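Long-range contacts in putative tryptophan halogenase (Xanthomonas campestris pv. campestris, PDB 6Y1W), which is a flavin-dependent halogenase that probably binds FAD and is thought to act through a flavin monooxygenase-type reaction: residues A[35-40]-A[179-184]; A[192-197]-A[204-209]. One frame throughout, in Å; residues are numbered along the deposited sequence.

Contact 1. Residues A[35-40]-A[179-184]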
loop_
_atom_site.group_PDB
_atom_site.type_symbol
_atom_site.label_atom_id
_atom_site.label_comp_id
_atom_site.label_asym_id
_atom_site.label_seq_id
_atom_site.Cartn_x
_atom_site.Cartn_y
_atom_site.Cartn_z
ATOM N N LEU A 35 -5.488 21.475 11.708
ATOM C CA LEU A 35 -6.286 21.134 12.887
ATOM C C LEU A 35 -7.460 22.093 13.042
ATOM O O LEU A 35 -8.574 21.660 13.371
ATOM C CB LEU A 35 -5.401 21.156 14.140
ATOM C CG LEU A 35 -6.081 20.834 15.459
ATOM C CD1 LEU A 35 -6.589 19.373 15.367
ATOM C CD2 LEU A 35 -5.069 21.006 16.630
ATOM N N SER A 36 -7.236 23.400 12.811
ATOM C CA SER A 36 -8.317 24.359 13.007
ATOM C C SER A 36 -9.349 24.256 11.892
ATOM O O SER A 36 -10.555 24.383 12.151
ATOM C CB SER A 36 -7.773 25.793 13.136
ATOM O OG SER A 36 -7.224 26.269 11.893
ATOM N N LYS A 37 -8.901 24.007 10.657
ATOM C CA LYS A 37 -9.836 23.794 9.549
ATOM C C LYS A 37 -10.816 22.673 9.869
ATOM O O LYS A 37 -12.038 22.861 9.790
ATOM C CB LYS A 37 -9.056 23.486 8.257
ATOM C CG LYS A 37 -9.870 22.678 7.180
ATOM C CD LYS A 37 -10.932 23.514 6.570
ATOM C CE LYS A 37 -11.651 22.762 5.438
ATOM N NZ LYS A 37 -12.586 23.695 4.856
ATOM N N LEU A 38 -10.297 21.529 10.338
ATOM C CA LEU A 38 -11.127 20.340 10.511
ATOM C C LEU A 38 -11.885 20.345 11.834
ATOM O O LEU A 38 -13.057 19.967 11.867
ATOM C CB LEU A 38 -10.270 19.079 10.410
ATOM C CG LEU A 38 -11.012 17.756 10.504
ATOM C CD1 LEU A 38 -11.814 17.551 9.293
ATOM C CD2 LEU A 38 -10.008 16.625 10.702
ATOM N N LEU A 39 -11.229 20.743 12.941
ATOM C CA LEU A 39 -11.776 20.536 14.277
ATOM C C LEU A 39 -11.855 21.823 15.097
ATOM O O LEU A 39 -12.126 21.755 16.300
ATOM C CB LEU A 39 -10.947 19.474 15.042
ATOM C CG LEU A 39 -11.048 18.063 14.452
ATOM C CD1 LEU A 39 -10.116 17.075 15.151
ATOM C CD2 LEU A 39 -12.492 17.580 14.573
ATOM N N GLY A 40 -11.598 22.991 14.491
ATOM C CA GLY A 40 -11.591 24.233 15.254
ATOM C C GLY A 40 -12.941 24.563 15.891
ATOM O O GLY A 40 -12.999 25.407 16.786
ATOM N N GLU A 179 -5.770 31.699 11.927
ATOM C CA GLU A 179 -6.453 32.641 12.796
ATOM C C GLU A 179 -7.914 32.784 12.375
ATOM O O GLU A 179 -8.789 32.999 13.231
ATOM C CB GLU A 179 -5.684 33.971 12.805
ATOM C CG GLU A 179 -4.360 33.830 13.521
ATOM C CD GLU A 179 -3.490 35.080 13.484
ATOM O OE1 GLU A 179 -3.770 36.005 12.695
ATOM O OE2 GLU A 179 -2.523 35.100 14.262
ATOM N N GLY A 180 -8.189 32.627 11.073
ATOM C CA GLY A 180 -9.548 32.659 10.559
ATOM C C GLY A 180 -10.431 31.531 11.049
ATOM O O GLY A 180 -11.654 31.675 11.114
ATOM N N PHE A 181 -9.842 30.401 11.416
ATOM C CA PHE A 181 -10.598 29.317 12.029
ATOM C C PHE A 181 -10.499 29.325 13.550
ATOM O O PHE A 181 -10.889 28.339 14.190
ATOM C CB PHE A 181 -10.114 27.979 11.478
ATOM C CG PHE A 181 -10.527 27.735 10.055
ATOM C CD1 PHE A 181 -11.827 27.469 9.774
ATOM C CD2 PHE A 181 -9.608 27.797 8.995
ATOM C CE1 PHE A 181 -12.242 27.231 8.478
ATOM C CE2 PHE A 181 -10.029 27.562 7.684
ATOM C CZ PHE A 181 -11.334 27.287 7.427
ATOM N N GLY A 182 -10.024 30.418 14.139
ATOM C CA GLY A 182 -10.078 30.617 15.577
ATOM C C GLY A 182 -8.846 30.261 16.388
ATOM O O GLY A 182 -8.927 30.267 17.623
ATOM N N VAL A 183 -7.704 29.975 15.753
ATOM C CA VAL A 183 -6.495 29.665 16.517
ATOM C C VAL A 183 -6.065 30.910 17.273
ATOM O O VAL A 183 -6.046 32.022 16.718
ATOM C CB VAL A 183 -5.367 29.185 15.584
ATOM C CG1 VAL A 183 -4.046 29.016 16.361
ATOM C CG2 VAL A 183 -5.756 27.854 14.952
ATOM N N GLN A 184 -5.742 30.735 18.553
ATOM C CA GLN A 184 -5.278 31.817 19.403
ATOM C C GLN A 184 -3.755 31.818 19.384
ATOM O O GLN A 184 -3.142 30.834 19.801
ATOM C CB GLN A 184 -5.778 31.618 20.835
ATOM C CG GLN A 184 -5.205 32.654 21.806
ATOM C CD GLN A 184 -5.662 32.449 23.249
ATOM O OE1 GLN A 184 -5.450 33.318 24.097
ATOM N NE2 GLN A 184 -6.280 31.296 23.535
HETATM O O HOH W 1 -10.534 27.012 16.646
#
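The phenyl ring of F181 sets one face against helix 25-39: CA of K37 stands above its centre, 4.0 Å from the ring centroid and 8° off the normal, a CH-pi contact. The F177 ring also meets it, the planes at about 60°. The K37 side chain runs beside the ring in the same direction, its CD 3.9 Å from F181 CZ, so the aliphatic part of the lysine meets the phenyl while NZ goes on to a salt bridge with E74. At the root of the ring, F181 CB lies 3.4 Å from S36 OG. That hydroxyl, between the backbone N and the carbonyl carbon (chi1 69°), is hydrogen-bonded to A32 O of its own helix. Serine is small enough for this seam; even so, S36 CB and V183 CG2 are 3.4 Å apart, tighter than usual van der Waals contact. One water donates to both G40 O (2.9 Å) and F181 O (2.8 Å). G182, at positive phi, is the C-prime residue of a Schellman motif ending helix 167-180; a CB there would jam against the preceding carbonyl O. The chain then enters strand 184-195, whose Q184 pairs with strand 44-49, while L35 and S36 of helix 25-39, which follows the glycine-rich turn predicted to bind FAD, pack on I45.

Contact 2. Residues A[192-197]-A[204-209]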
loop_
_atom_site.group_PDB
_atom_site.type_symbol
_atom_site.label_atom_id
_atom_site.label_comp_id
_atom_site.label_asym_id
_atom_site.label_seq_id
_atom_site.Cartn_x
_atom_site.Cartn_y
_atom_site.Cartn_z
ATOM N N SER A 192 9.269 27.274 31.048
ATOM C CA SER A 192 9.277 25.945 31.642
ATOM C C SER A 192 8.063 25.152 31.167
ATOM O O SER A 192 7.077 25.714 30.675
ATOM C CB SER A 192 9.324 26.021 33.170
ATOM O OG SER A 192 8.157 26.610 33.698
ATOM N N VAL A 193 8.173 23.829 31.289
ATOM C CA VAL A 193 7.111 22.895 30.949
ATOM C C VAL A 193 6.730 22.141 32.213
ATOM O O VAL A 193 7.594 21.536 32.857
ATOM C CB VAL A 193 7.564 21.924 29.851
ATOM C CG1 VAL A 193 6.424 21.021 29.430
ATOM C CG2 VAL A 193 8.132 22.708 28.666
ATOM N N GLN A 194 5.444 22.151 32.550
ATOM C CA GLN A 194 4.938 21.477 33.742
ATOM C C GLN A 194 4.327 20.150 33.346
ATOM O O GLN A 194 3.610 20.055 32.349
ATOM C CB GLN A 194 3.888 22.323 34.460
ATOM C CG GLN A 194 4.362 23.715 34.798
ATOM C CD GLN A 194 3.437 24.426 35.762
ATOM O OE1 GLN A 194 2.212 24.356 35.632
ATOM N NE2 GLN A 194 4.019 25.138 36.724
ATOM N N THR A 195 4.627 19.118 34.119
ATOM C CA THR A 195 4.101 17.796 33.856
ATOM C C THR A 195 3.224 17.372 35.019
ATOM O O THR A 195 3.336 17.898 36.134
ATOM C CB THR A 195 5.208 16.764 33.637
ATOM O OG1 THR A 195 6.109 16.790 34.748
ATOM C CG2 THR A 195 5.981 17.063 32.348
ATOM N N ASP A 196 2.389 16.378 34.757
ATOM C CA ASP A 196 1.516 15.847 35.788
ATOM C C ASP A 196 2.332 14.954 36.704
ATOM O O ASP A 196 3.152 14.164 36.241
ATOM C CB ASP A 196 0.368 15.051 35.165
ATOM C CG ASP A 196 -0.539 14.394 36.215
ATOM O OD1 ASP A 196 -1.490 15.053 36.682
ATOM O OD2 ASP A 196 -0.300 13.217 36.575
ATOM N N ALA A 197 2.121 15.098 38.017
ATOM C CA ALA A 197 2.959 14.374 38.966
ATOM C C ALA A 197 2.783 12.865 38.846
ATOM O O ALA A 197 3.752 12.116 39.002
ATOM C CB ALA A 197 2.657 14.840 40.391
ATOM N N ALA A 204 1.119 21.915 31.177
ATOM C CA ALA A 204 1.009 23.310 30.777
ATOM C C ALA A 204 2.372 23.808 30.348
ATOM O O ALA A 204 3.404 23.268 30.756
ATOM C CB ALA A 204 0.481 24.193 31.919
ATOM N N LEU A 205 2.363 24.870 29.553
ATOM C CA LEU A 205 3.574 25.627 29.291
ATOM C C LEU A 205 3.540 26.887 30.145
ATOM O O LEU A 205 2.463 27.418 30.453
ATOM C CB LEU A 205 3.711 26.025 27.820
ATOM C CG LEU A 205 3.468 24.910 26.802
ATOM C CD1 LEU A 205 3.520 25.528 25.415
ATOM C CD2 LEU A 205 4.485 23.760 26.932
ATOM N N VAL A 206 4.717 27.319 30.589
ATOM C CA VAL A 206 4.847 28.571 31.323
ATOM C C VAL A 206 5.791 29.479 30.556
ATOM O O VAL A 206 6.950 29.111 30.317
ATOM C CB VAL A 206 5.333 28.353 32.762
ATOM C CG1 VAL A 206 5.356 29.701 33.478
ATOM C CG2 VAL A 206 4.406 27.378 33.494
ATOM N N LEU A 207 5.296 30.654 30.154
ATOM C CA LEU A 207 6.098 31.594 29.384
ATOM C C LEU A 207 7.021 32.401 30.293
ATOM O O LEU A 207 6.901 32.391 31.523
ATOM C CB LEU A 207 5.213 32.553 28.580
ATOM C CG LEU A 207 4.184 31.886 27.653
ATOM C CD1 LEU A 207 3.489 32.913 26.775
ATOM C CD2 LEU A 207 4.832 30.808 26.796
ATOM N N ASP A 208 7.925 33.156 29.661
ATOM C CA ASP A 208 8.887 33.928 30.437
ATOM C C ASP A 208 8.225 35.014 31.276
ATOM O O ASP A 208 8.819 35.459 32.260
ATOM C CB ASP A 208 9.907 34.589 29.506
ATOM C CG ASP A 208 10.977 33.631 29.030
ATOM O OD1 ASP A 208 11.080 32.510 29.588
ATOM O OD2 ASP A 208 11.722 34.011 28.097
ATOM N N ASP A 209 6.983 35.385 30.975
ATOM C CA ASP A 209 6.264 36.388 31.747
ATOM C C ASP A 209 5.324 35.767 32.764
ATOM O O ASP A 209 4.517 36.481 33.366
ATOM C CB ASP A 209 5.489 37.323 30.811
ATOM C CG ASP A 209 4.428 36.594 29.986
ATOM O OD1 ASP A 209 4.117 35.419 30.292
ATOM O OD2 ASP A 209 3.910 37.193 29.015
#
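Four main-chain hydrogen bonds, one of them weak, join S192 and Q194 to V206 and A204. S192 and V206 form a hydrogen-bonded antiparallel pair, with S192 N to V206 O at 3.0 Å and V206 N to S192 O at 2.9 Å. At the Q194-A204 pair, Q194 N reaches A204 O at 2.9 Å, whereas the return bond from A204 N to Q194 O, at 3.3 Å, is the weak one. This is the ladder of a beta hairpin made by strands 184-195 and 202-207, near one end of the mixed sheet of the Rossmann-type domain, where strand 212-214 continues it beyond 202-207. Apolar contact falls to the non-hydrogen-bonded pair between the two hydrogen-bonded pairs: V193 and L205 lie side by side, V193 CG2 to L205 CD2 4.2 Å, and both rest on L228 of helix 227-232, where branched hydrocarbon suits the covered face. Mixed polar and apolar contacts occupy the other face. S192 OG, between its backbone N and carbonyl carbon (chi1 65°), sits 3.4 Å from V206 CB. Q194, extended beyond CG, crosses V206 obliquely, its CD 3.8 Å from V206 CG2; a long amide suits this partly exposed place, its CG meeting V206 while OE1 accepts a hydrogen bond from R212 NE.

Both contacts are partly buried and lie toward the same side of the molecule, their centres about 24 Å apart and their nearest atoms about 9 Å. They follow in series along the chain: helix 167-180 ends in contact 1, and after a short turn the chain enters strand 184-195, whose far part builds contact 2. Contact 1 joins the C-terminal part of helix 25-39 to the turn that ends helix 167-180 and relies on side-chain packing and a bridging water, without a direct hydrogen bond; contact 2 lies within the sheet and is held chiefly by main-chain bonding. In contact 1 the buried S36 and V183 adjoin an exposed phenylalanine, whereas in contact 2 A204 and L205 are buried beside partly exposed residues of strand 184-195.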